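Local coordinates for protein FmtA (Staphylococcus aureus, PDB 5ZH8), which hydrolyses the ester bonds that hold D-alanine on wall teichoic acid and lipoteichoic acid, and affects methicillin resistance, autolysis and cell wall structure, at residues L317-T322 with N390-V396; Y231-Y236 with T248-E253; Y82-F88 with V373-I378. The contacts are given in a common frame with arbitrary orientation. Residues are numbered along the deposited sequence.

Contact 1: residues L317-T322 with N390-V396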
loop_
_atom_site.group_PDB
_atom_site.type_symbol
_atom_site.label_atom_id
_atom_site.label_comp_id
_atom_site.label_asym_id
_atom_site.label_seq_id
_atom_site.Cartn_x
_atom_site.Cartn_y
_atom_site.Cartn_z
ATOM N N LEU A 317 -15.880 9.290 -23.386
ATOM C CA LEU A 317 -15.791 9.894 -22.055
ATOM C C LEU A 317 -16.998 9.635 -21.147
ATOM O O LEU A 317 -16.845 9.680 -19.925
ATOM C CB LEU A 317 -15.586 11.415 -22.159
ATOM C CG LEU A 317 -14.332 11.948 -22.870
ATOM C CD1 LEU A 317 -14.241 13.457 -22.679
ATOM C CD2 LEU A 317 -13.059 11.275 -22.390
ATOM N N HIS A 318 -18.192 9.408 -21.702
ATOM C CA HIS A 318 -19.417 9.419 -20.871
ATOM C C HIS A 318 -20.387 8.237 -20.982
ATOM O O HIS A 318 -21.248 8.087 -20.117
ATOM C CB HIS A 318 -20.186 10.709 -21.130
ATOM C CG HIS A 318 -19.372 11.945 -20.918
ATOM N ND1 HIS A 318 -18.650 12.166 -19.768
ATOM C CD2 HIS A 318 -19.185 13.036 -21.696
ATOM C CE1 HIS A 318 -18.055 13.342 -19.845
ATOM N NE2 HIS A 318 -18.362 13.891 -21.004
ATOM N N GLU A 319 -20.272 7.414 -22.023
ATOM C CA GLU A 319 -21.209 6.308 -22.218
ATOM C C GLU A 319 -20.748 5.106 -21.422
ATOM O O GLU A 319 -19.610 4.670 -21.573
ATOM C CB GLU A 319 -21.323 5.934 -23.701
ATOM C CG GLU A 319 -22.283 4.779 -23.980
ATOM C CD GLU A 319 -22.486 4.521 -25.461
ATOM O OE1 GLU A 319 -22.871 5.444 -26.204
ATOM O OE2 GLU A 319 -22.274 3.377 -25.895
ATOM N N PHE A 320 -21.625 4.568 -20.577
ATOM C CA PHE A 320 -21.341 3.311 -19.888
ATOM C C PHE A 320 -22.600 2.502 -19.640
ATOM O O PHE A 320 -23.675 3.066 -19.446
ATOM C CB PHE A 320 -20.560 3.544 -18.588
ATOM C CG PHE A 320 -21.378 4.058 -17.443
ATOM C CD1 PHE A 320 -21.850 5.360 -17.440
ATOM C CD2 PHE A 320 -21.624 3.257 -16.338
ATOM C CE1 PHE A 320 -22.580 5.844 -16.366
ATOM C CE2 PHE A 320 -22.350 3.732 -15.262
ATOM C CZ PHE A 320 -22.828 5.031 -15.272
ATOM N N GLY A 321 -22.450 1.179 -19.652
ATOM C CA GLY A 321 -23.568 0.257 -19.510
ATOM C C GLY A 321 -24.246 -0.017 -20.839
ATOM O O GLY A 321 -25.462 -0.193 -20.901
ATOM N N THR A 322 -23.446 -0.066 -21.900
ATOM C CA THR A 322 -23.944 -0.299 -23.250
ATOM C C THR A 322 -23.131 -1.394 -23.921
ATOM O O THR A 322 -22.022 -1.703 -23.498
ATOM C CB THR A 322 -23.837 0.977 -24.105
ATOM O OG1 THR A 322 -22.454 1.325 -24.269
ATOM C CG2 THR A 322 -24.576 2.132 -23.442
ATOM N N ASN A 390 -22.549 11.117 -15.464
ATOM C CA ASN A 390 -22.808 10.154 -16.530
ATOM C C ASN A 390 -24.000 9.303 -16.140
ATOM O O ASN A 390 -24.244 9.083 -14.956
ATOM C CB ASN A 390 -21.593 9.244 -16.755
ATOM C CG ASN A 390 -20.340 10.018 -17.115
ATOM O OD1 ASN A 390 -20.387 10.936 -17.931
ATOM N ND2 ASN A 390 -19.213 9.647 -16.514
ATOM N N THR A 391 -24.728 8.814 -17.141
ATOM C CA THR A 391 -25.935 8.029 -16.922
ATOM C C THR A 391 -25.765 6.627 -17.471
ATOM O O THR A 391 -25.567 6.441 -18.666
ATOM C CB THR A 391 -27.158 8.689 -17.578
ATOM O OG1 THR A 391 -27.268 10.041 -17.125
ATOM C CG2 THR A 391 -28.432 7.943 -17.223
ATOM N N LYS A 392 -25.840 5.647 -16.577
ATOM C CA LYS A 392 -25.702 4.237 -16.928
ATOM C C LYS A 392 -26.782 3.825 -17.929
ATOM O O LYS A 392 -27.951 4.112 -17.710
ATOM C CB LYS A 392 -25.823 3.385 -15.659
ATOM C CG LYS A 392 -25.531 1.906 -15.842
ATOM C CD LYS A 392 -25.687 1.178 -14.517
ATOM C CE LYS A 392 -25.155 -0.243 -14.596
ATOM N NZ LYS A 392 -25.365 -0.981 -13.315
ATOM N N GLY A 393 -26.383 3.177 -19.023
ATOM C CA GLY A 393 -27.323 2.650 -20.017
ATOM C C GLY A 393 -27.625 3.555 -21.201
ATOM O O GLY A 393 -27.943 3.069 -22.283
ATOM N N VAL A 394 -27.537 4.865 -21.006
ATOM C CA VAL A 394 -27.835 5.830 -22.060
ATOM C C VAL A 394 -26.805 5.767 -23.193
ATOM O O VAL A 394 -25.598 5.739 -22.957
ATOM C CB VAL A 394 -27.904 7.268 -21.486
ATOM C CG1 VAL A 394 -27.919 8.321 -22.588
ATOM C CG2 VAL A 394 -29.128 7.416 -20.595
ATOM N N ILE A 395 -27.314 5.747 -24.421
ATOM C CA ILE A 395 -26.499 5.789 -25.630
ATOM C C ILE A 395 -26.149 7.248 -25.908
ATOM O O ILE A 395 -26.975 8.011 -26.385
ATOM C CB ILE A 395 -27.281 5.206 -26.836
ATOM C CG1 ILE A 395 -27.687 3.749 -26.588
ATOM C CG2 ILE A 395 -26.471 5.317 -28.115
ATOM C CD1 ILE A 395 -26.544 2.755 -26.610
ATOM N N VAL A 396 -24.919 7.637 -25.611
ATOM C CA VAL A 396 -24.501 9.036 -25.700
ATOM C C VAL A 396 -24.245 9.465 -27.154
ATOM O O VAL A 396 -23.600 8.748 -27.924
ATOM C CB VAL A 396 -23.226 9.283 -24.842
ATOM C CG1 VAL A 396 -22.728 10.723 -24.982
ATOM C CG2 VAL A 396 -23.490 8.935 -23.379
HETATM O O HOH W 1 -23.877 8.001 -20.172
#

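Contact 2: residues Y231-Y236 with T248-E253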
loop_
_atom_site.group_PDB
_atom_site.type_symbol
_atom_site.label_atom_id
_atom_site.label_comp_id
_atom_site.label_asym_id
_atom_site.label_seq_id
_atom_site.Cartn_x
_atom_site.Cartn_y
_atom_site.Cartn_z
ATOM N N TYR A 231 6.220 2.890 -29.527
ATOM C CA TYR A 231 5.159 3.444 -28.699
ATOM C C TYR A 231 5.450 4.908 -28.381
ATOM O O TYR A 231 4.568 5.758 -28.491
ATOM C CB TYR A 231 5.024 2.644 -27.396
ATOM C CG TYR A 231 3.927 3.146 -26.478
ATOM C CD1 TYR A 231 4.176 4.150 -25.550
ATOM C CD2 TYR A 231 2.639 2.618 -26.540
ATOM C CE1 TYR A 231 3.180 4.614 -24.705
ATOM C CE2 TYR A 231 1.637 3.072 -25.703
ATOM C CZ TYR A 231 1.911 4.074 -24.784
ATOM O OH TYR A 231 0.918 4.546 -23.946
ATOM N N ALA A 232 6.692 5.190 -27.994
ATOM C CA ALA A 232 7.131 6.547 -27.655
ATOM C C ALA A 232 6.888 7.526 -28.794
ATOM O O ALA A 232 6.464 8.656 -28.573
ATOM C CB ALA A 232 8.616 6.542 -27.281
ATOM N N GLU A 233 7.169 7.086 -30.010
ATOM C CA GLU A 233 6.950 7.910 -31.187
ATOM C C GLU A 233 5.459 8.114 -31.431
ATOM O O GLU A 233 5.021 9.233 -31.694
ATOM C CB GLU A 233 7.597 7.265 -32.409
ATOM C CG GLU A 233 7.586 8.145 -33.646
ATOM C CD GLU A 233 8.490 7.634 -34.744
ATOM O OE1 GLU A 233 9.172 6.595 -34.549
ATOM O OE2 GLU A 233 8.506 8.270 -35.816
ATOM N N ASN A 234 4.684 7.036 -31.342
ATOM C CA ASN A 234 3.246 7.134 -31.520
ATOM C C ASN A 234 2.648 8.085 -30.489
ATOM O O ASN A 234 1.805 8.914 -30.833
ATOM C CB ASN A 234 2.577 5.757 -31.445
ATOM C CG ASN A 234 2.716 4.954 -32.739
ATOM O OD1 ASN A 234 3.165 3.809 -32.730
ATOM N ND2 ASN A 234 2.295 5.543 -33.856
ATOM N N TYR A 235 3.095 7.984 -29.236
ATOM C CA TYR A 235 2.613 8.889 -28.189
ATOM C C TYR A 235 2.942 10.353 -28.483
ATOM O O TYR A 235 2.077 11.217 -28.370
ATOM C CB TYR A 235 3.169 8.541 -26.805
ATOM C CG TYR A 235 3.036 9.719 -25.859
ATOM C CD1 TYR A 235 1.834 9.989 -25.207
ATOM C CD2 TYR A 235 4.099 10.600 -25.662
ATOM C CE1 TYR A 235 1.708 11.084 -24.374
ATOM C CE2 TYR A 235 3.973 11.700 -24.828
ATOM C CZ TYR A 235 2.778 11.932 -24.192
ATOM O OH TYR A 235 2.671 13.025 -23.374
ATOM N N TYR A 236 4.192 10.641 -28.824
ATOM C CA TYR A 236 4.593 12.032 -29.054
ATOM C C TYR A 236 3.951 12.624 -30.312
ATOM O O TYR A 236 3.396 13.726 -30.273
ATOM C CB TYR A 236 6.118 12.193 -29.102
ATOM C CG TYR A 236 6.740 12.403 -27.740
ATOM C CD1 TYR A 236 6.509 13.566 -27.011
ATOM C CD2 TYR A 236 7.517 11.414 -27.158
ATOM C CE1 TYR A 236 7.070 13.751 -25.760
ATOM C CE2 TYR A 236 8.078 11.585 -25.901
ATOM C CZ TYR A 236 7.852 12.756 -25.205
ATOM O OH TYR A 236 8.413 12.944 -23.963
ATOM N N THR A 248 5.783 16.246 -19.611
ATOM C CA THR A 248 5.416 14.846 -19.536
ATOM C C THR A 248 6.493 14.066 -20.271
ATOM O O THR A 248 6.885 14.441 -21.383
ATOM C CB THR A 248 4.075 14.601 -20.241
ATOM O OG1 THR A 248 3.032 15.293 -19.544
ATOM C CG2 THR A 248 3.754 13.109 -20.321
ATOM N N ALA A 249 6.976 12.986 -19.668
ATOM C CA ALA A 249 8.116 12.276 -20.230
ATOM C C ALA A 249 8.170 10.813 -19.833
ATOM O O ALA A 249 7.627 10.406 -18.809
ATOM C CB ALA A 249 9.414 12.974 -19.843
ATOM N N PHE A 250 8.824 10.026 -20.679
ATOM C CA PHE A 250 9.143 8.644 -20.364
ATOM C C PHE A 250 10.301 8.640 -19.377
ATOM O O PHE A 250 11.124 9.548 -19.370
ATOM C CB PHE A 250 9.492 7.856 -21.634
ATOM C CG PHE A 250 8.306 7.568 -22.514
ATOM C CD1 PHE A 250 7.502 6.467 -22.270
ATOM C CD2 PHE A 250 7.991 8.399 -23.575
ATOM C CE1 PHE A 250 6.404 6.193 -23.068
ATOM C CE2 PHE A 250 6.895 8.134 -24.381
ATOM C CZ PHE A 250 6.098 7.030 -24.126
ATOM N N TYR A 251 10.347 7.603 -18.547
ATOM C CA TYR A 251 11.249 7.527 -17.390
ATOM C C TYR A 251 12.722 7.905 -17.627
ATOM O O TYR A 251 13.362 8.457 -16.730
ATOM C CB TYR A 251 11.184 6.120 -16.781
ATOM C CG TYR A 251 11.930 5.064 -17.570
ATOM C CD1 TYR A 251 11.369 4.487 -18.710
ATOM C CD2 TYR A 251 13.198 4.641 -17.181
ATOM C CE1 TYR A 251 12.053 3.524 -19.438
ATOM C CE2 TYR A 251 13.890 3.673 -17.899
ATOM C CZ TYR A 251 13.313 3.121 -19.027
ATOM O OH TYR A 251 13.997 2.158 -19.739
ATOM N N ASP A 252 13.258 7.609 -18.811
ATOM C CA ASP A 252 14.692 7.767 -19.052
ATOM C C ASP A 252 15.071 8.960 -19.936
ATOM O O ASP A 252 16.229 9.092 -20.334
ATOM C CB ASP A 252 15.274 6.476 -19.644
ATOM C CG ASP A 252 16.766 6.308 -19.351
ATOM O OD1 ASP A 252 17.243 6.778 -18.291
ATOM O OD2 ASP A 252 17.472 5.708 -20.194
ATOM N N GLU A 253 14.120 9.840 -20.233
ATOM C CA GLU A 253 14.422 11.027 -21.030
ATOM C C GLU A 253 15.303 11.995 -20.228
ATOM O O GLU A 253 15.001 12.317 -19.079
ATOM C CB GLU A 253 13.134 11.703 -21.512
ATOM C CG GLU A 253 12.287 10.823 -22.421
ATOM C CD GLU A 253 11.181 11.589 -23.132
ATOM O OE1 GLU A 253 11.479 12.498 -23.940
ATOM O OE2 GLU A 253 10.000 11.268 -22.901
#

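Contact 3: residues Y82-F88 with V373-I378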
loop_
_atom_site.group_PDB
_atom_site.type_symbol
_atom_site.label_atom_id
_atom_site.label_comp_id
_atom_site.label_asym_id
_atom_site.label_seq_id
_atom_site.Cartn_x
_atom_site.Cartn_y
_atom_site.Cartn_z
ATOM N N TYR A 82 -6.251 21.846 3.934
ATOM C CA TYR A 82 -6.414 20.416 4.143
ATOM C C TYR A 82 -5.135 19.680 3.779
ATOM O O TYR A 82 -4.651 18.866 4.560
ATOM C CB TYR A 82 -7.591 19.862 3.341
ATOM C CG TYR A 82 -7.487 18.385 3.141
ATOM C CD1 TYR A 82 -7.510 17.527 4.224
ATOM C CD2 TYR A 82 -7.328 17.846 1.873
ATOM C CE1 TYR A 82 -7.387 16.167 4.061
ATOM C CE2 TYR A 82 -7.214 16.476 1.687
ATOM C CZ TYR A 82 -7.232 15.645 2.784
ATOM O OH TYR A 82 -7.117 14.292 2.599
ATOM N N LEU A 83 -4.586 19.970 2.604
ATOM C CA LEU A 83 -3.361 19.303 2.141
ATOM C C LEU A 83 -2.178 19.557 3.063
ATOM O O LEU A 83 -1.380 18.651 3.301
ATOM C CB LEU A 83 -3.005 19.729 0.718
ATOM C CG LEU A 83 -3.968 19.260 -0.372
ATOM C CD1 LEU A 83 -3.488 19.769 -1.721
ATOM C CD2 LEU A 83 -4.103 17.746 -0.380
ATOM N N GLN A 84 -2.064 20.776 3.587
ATOM C CA GLN A 84 -0.998 21.084 4.526
ATOM C C GLN A 84 -1.181 20.350 5.856
ATOM O O GLN A 84 -0.271 19.669 6.318
ATOM C CB GLN A 84 -0.901 22.582 4.771
ATOM C CG GLN A 84 -0.378 23.380 3.598
ATOM C CD GLN A 84 0.077 24.781 4.011
ATOM O OE1 GLN A 84 0.569 25.009 5.131
ATOM N NE2 GLN A 84 -0.091 25.736 3.099
ATOM N N SER A 85 -2.355 20.470 6.465
ATOM C CA SER A 85 -2.573 19.879 7.787
ATOM C C SER A 85 -2.689 18.348 7.761
ATOM O O SER A 85 -2.506 17.695 8.785
ATOM C CB SER A 85 -3.794 20.500 8.466
ATOM O OG SER A 85 -4.945 20.337 7.675
ATOM N N SER A 86 -2.970 17.774 6.596
ATOM C CA SER A 86 -2.968 16.313 6.445
ATOM C C SER A 86 -1.590 15.748 6.062
ATOM O O SER A 86 -1.460 14.556 5.813
ATOM C CB SER A 86 -4.015 15.891 5.415
ATOM O OG SER A 86 -3.744 16.483 4.163
ATOM N N LEU A 87 -0.573 16.605 6.022
ATOM C CA LEU A 87 0.816 16.195 5.777
ATOM C C LEU A 87 1.018 15.588 4.394
ATOM O O LEU A 87 1.864 14.732 4.206
ATOM C CB LEU A 87 1.298 15.227 6.866
ATOM C CG LEU A 87 1.057 15.667 8.314
ATOM C CD1 LEU A 87 1.377 14.538 9.282
ATOM C CD2 LEU A 87 1.870 16.911 8.621
ATOM N N PHE A 88 0.230 16.056 3.432
ATOM C CA PHE A 88 0.302 15.606 2.044
ATOM C C PHE A 88 1.710 15.815 1.507
ATOM O O PHE A 88 2.273 16.898 1.655
ATOM C CB PHE A 88 -0.703 16.409 1.216
ATOM C CG PHE A 88 -0.708 16.079 -0.249
ATOM C CD1 PHE A 88 -1.087 14.818 -0.699
ATOM C CD2 PHE A 88 -0.377 17.052 -1.189
ATOM C CE1 PHE A 88 -1.112 14.531 -2.058
ATOM C CE2 PHE A 88 -0.405 16.769 -2.547
ATOM C CZ PHE A 88 -0.770 15.507 -2.982
ATOM N N VAL A 373 -8.971 8.889 -0.500
ATOM C CA VAL A 373 -9.673 9.630 0.528
ATOM C C VAL A 373 -9.426 11.120 0.329
ATOM O O VAL A 373 -10.333 11.929 0.520
ATOM C CB VAL A 373 -9.240 9.195 1.948
ATOM C CG1 VAL A 373 -9.749 10.171 2.996
ATOM C CG2 VAL A 373 -9.756 7.797 2.263
ATOM N N ARG A 374 -8.209 11.476 -0.074
ATOM C CA ARG A 374 -7.852 12.885 -0.241
ATOM C C ARG A 374 -8.600 13.503 -1.412
ATOM O O ARG A 374 -9.247 14.534 -1.267
ATOM C CB ARG A 374 -6.343 13.064 -0.452
ATOM C CG ARG A 374 -5.456 12.554 0.676
ATOM C CD ARG A 374 -3.994 12.651 0.265
ATOM N NE ARG A 374 -3.054 12.389 1.357
ATOM C CZ ARG A 374 -2.788 13.237 2.344
ATOM N NH1 ARG A 374 -3.412 14.406 2.416
ATOM N NH2 ARG A 374 -1.907 12.909 3.275
ATOM N N ILE A 375 -8.505 12.864 -2.572
ATOM C CA ILE A 375 -9.109 13.398 -3.788
ATOM C C ILE A 375 -10.643 13.410 -3.689
ATOM O O ILE A 375 -11.287 14.284 -4.258
ATOM C CB ILE A 375 -8.614 12.636 -5.042
ATOM C CG1 ILE A 375 -8.819 13.473 -6.309
ATOM C CG2 ILE A 375 -9.297 11.279 -5.175
ATOM C CD1 ILE A 375 -8.114 12.924 -7.529
ATOM N N LYS A 376 -11.217 12.460 -2.952
ATOM C CA LYS A 376 -12.663 12.448 -2.704
ATOM C C LYS A 376 -13.071 13.632 -1.861
ATOM O O LYS A 376 -14.070 14.287 -2.135
ATOM C CB LYS A 376 -13.105 11.172 -1.993
ATOM C CG LYS A 376 -13.188 9.956 -2.890
ATOM C CD LYS A 376 -13.431 8.703 -2.064
ATOM C CE LYS A 376 -13.775 7.502 -2.941
ATOM N NZ LYS A 376 -14.718 6.549 -2.265
ATOM N N HIS A 377 -12.289 13.896 -0.826
ATOM C CA HIS A 377 -12.592 14.980 0.083
ATOM C C HIS A 377 -12.566 16.304 -0.666
ATOM O O HIS A 377 -13.377 17.184 -0.408
ATOM C CB HIS A 377 -11.601 14.993 1.236
ATOM C CG HIS A 377 -11.842 16.088 2.221
ATOM N ND1 HIS A 377 -12.960 16.131 3.027
ATOM C CD2 HIS A 377 -11.107 17.179 2.535
ATOM C CE1 HIS A 377 -12.907 17.205 3.790
ATOM N NE2 HIS A 377 -11.789 17.853 3.520
ATOM N N ILE A 378 -11.641 16.435 -1.606
ATOM C CA ILE A 378 -11.528 17.650 -2.403
ATOM C C ILE A 378 -12.699 17.769 -3.391
ATOM O O ILE A 378 -13.343 18.808 -3.485
ATOM C CB ILE A 378 -10.181 17.680 -3.149
ATOM C CG1 ILE A 378 -9.046 17.892 -2.145
ATOM C CG2 ILE A 378 -10.169 18.761 -4.219
ATOM C CD1 ILE A 378 -7.654 17.774 -2.738
#

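Contact 1: residues L317-T322 with N390-V396
At the end of helix 310-318, His318 donates a weak hydrogen bond from ND1 to Asn390 OD1 (2.8 Å, 120° at the hydrogen), while one water donates to both His318 O (2.6 Å) and Thr391 O (2.7 Å). Glu319, the first residue to leave helical geometry, uses both carboxylate oxygens: OE1 accepts from Val396 N at 3.1 Å, and OE2 accepts from Thr322 OG1 at 2.6 Å. The ring of Phe320 lies against the backbone of the type II turn Thr391-Val394. Lys392 CA stands 3.7 Å from the ring centroid, 22° off its normal, a CH-pi contact. Phe320 O then receives Gly393 N at 2.7 Å and a nearly linear 172°. Gly321 adds a CA-H...O contact, Gly393 CA to Gly321 O, at 3.5 Å. Finally, Thr322 CG2 meets Ile395 CD1 at 3.8 Å. The C-terminal loop thus packs on the exit of helix 310-318, with Asn390 ND2 bonded to Lys336 O and Asn340 OD1 beside strands 333-335 and 340-346.

Contact 2: residues Y231-Y236 with T248-E253
Phe250 pushes its ring against one helical face, where Tyr231, Ala232, Tyr235 and Tyr236 form the helix side of its pocket. Its edge points toward the face of Tyr235 in an offset edge-to-face pair, with centroids 5.8 Å apart and planes at 89°. The other approaches are close to van der Waals distance: Phe250 CZ to Tyr231 CD1 is 3.7 Å, Phe250 CE2 to Ala232 CB 3.7 Å, and Phe250 CD2 to Tyr236 CE2 3.9 Å. The small Ala232 is also where the backbones come nearest, its CA lying 7.8 Å from that of Phe250.

A polar link borders this apolar cluster. Tyr236 OH donates to Glu253 OE2 at 2.5 Å, and the same oxygen accepts Phe250 N at 2.8 Å and 164°. Glu253 therefore ties the helix to the type I turn Phe250-Glu253, which its own backbone bond, Glu253 N to Phe250 O at 3.1 Å, closes. Tyr235 OH comes within 3.2 Å of Thr248 CG2.

The axes of 231-236 and 248-250 run nearly antiparallel, at 168° and 10.6 Å. Within the beta-lactamase-family domain, a helix thus packs through an aromatic cluster on an edge strand of the three-stranded sheet, beside 288-290. Tyr231 leans on Gln129 and Leu136 of helix 129-142, which Phe250 also reaches at Gln129, and Tyr236 on Tyr51 and Leu52 of helix 47-55.

Contact 3: residues Y82-F88 with V373-I378
Two hydrogen bonds carry the polar part of this contact, both from the guanidinium of Arg374: NH1 donates to Ser86 OG at 2.7 Å (147°), and NH2 to Ser86 O at 3.1 Å (168°). Ser86 OG in turn donates to Tyr82 O at 2.6 Å, so the arginine joins a network at the end of helix 74-85, where Leu87, with positive phi, completes a Schellman motif. Phe88 CB lies over one face of the guanidinium, 3.6 Å from NH1.

His377 points its edge at the face of the Tyr82 ring, an edge-to-face pair (centroids 4.8 Å, planes 60°); its ND1 bonds to Asp381. Apolar contact is looser: Leu83 CD2 to Ile378 CD1 is 4.3 Å.

Bordering the subunit interface, Leu87 meets Tyr82 of the second subunit and His377 meets Leu87 of that subunit. Helix 74-85 and the last helix, 371-382, pack on the large antiparallel sheet, as in serine beta-lactamases and penicillin-binding proteins, with Phe88 and Arg374 resting on Leu363 of strand 359-365.

In the fold
From the N terminus, contact 3 opens first at 82-88 and closes only at 373-378, across 284 residues, joining two helices on the eight-stranded sheet. Nested inside that loop is contact 2, a short closure of 11 intervening residues that links helix 231-240 to the three-stranded sheet. Contact 1 opens later, at 317-322, but closes at 390-396, beyond the end of contact 3, so these two cross; it fixes the C-terminal loop after helix 371-382 to the end of helix 310-318. Contacts 2 and 1 follow in series. Centres lie 31 to 32 Å apart and none touch; contact 2 sits across the chain's centre from both others, so each ties its own part of the fold.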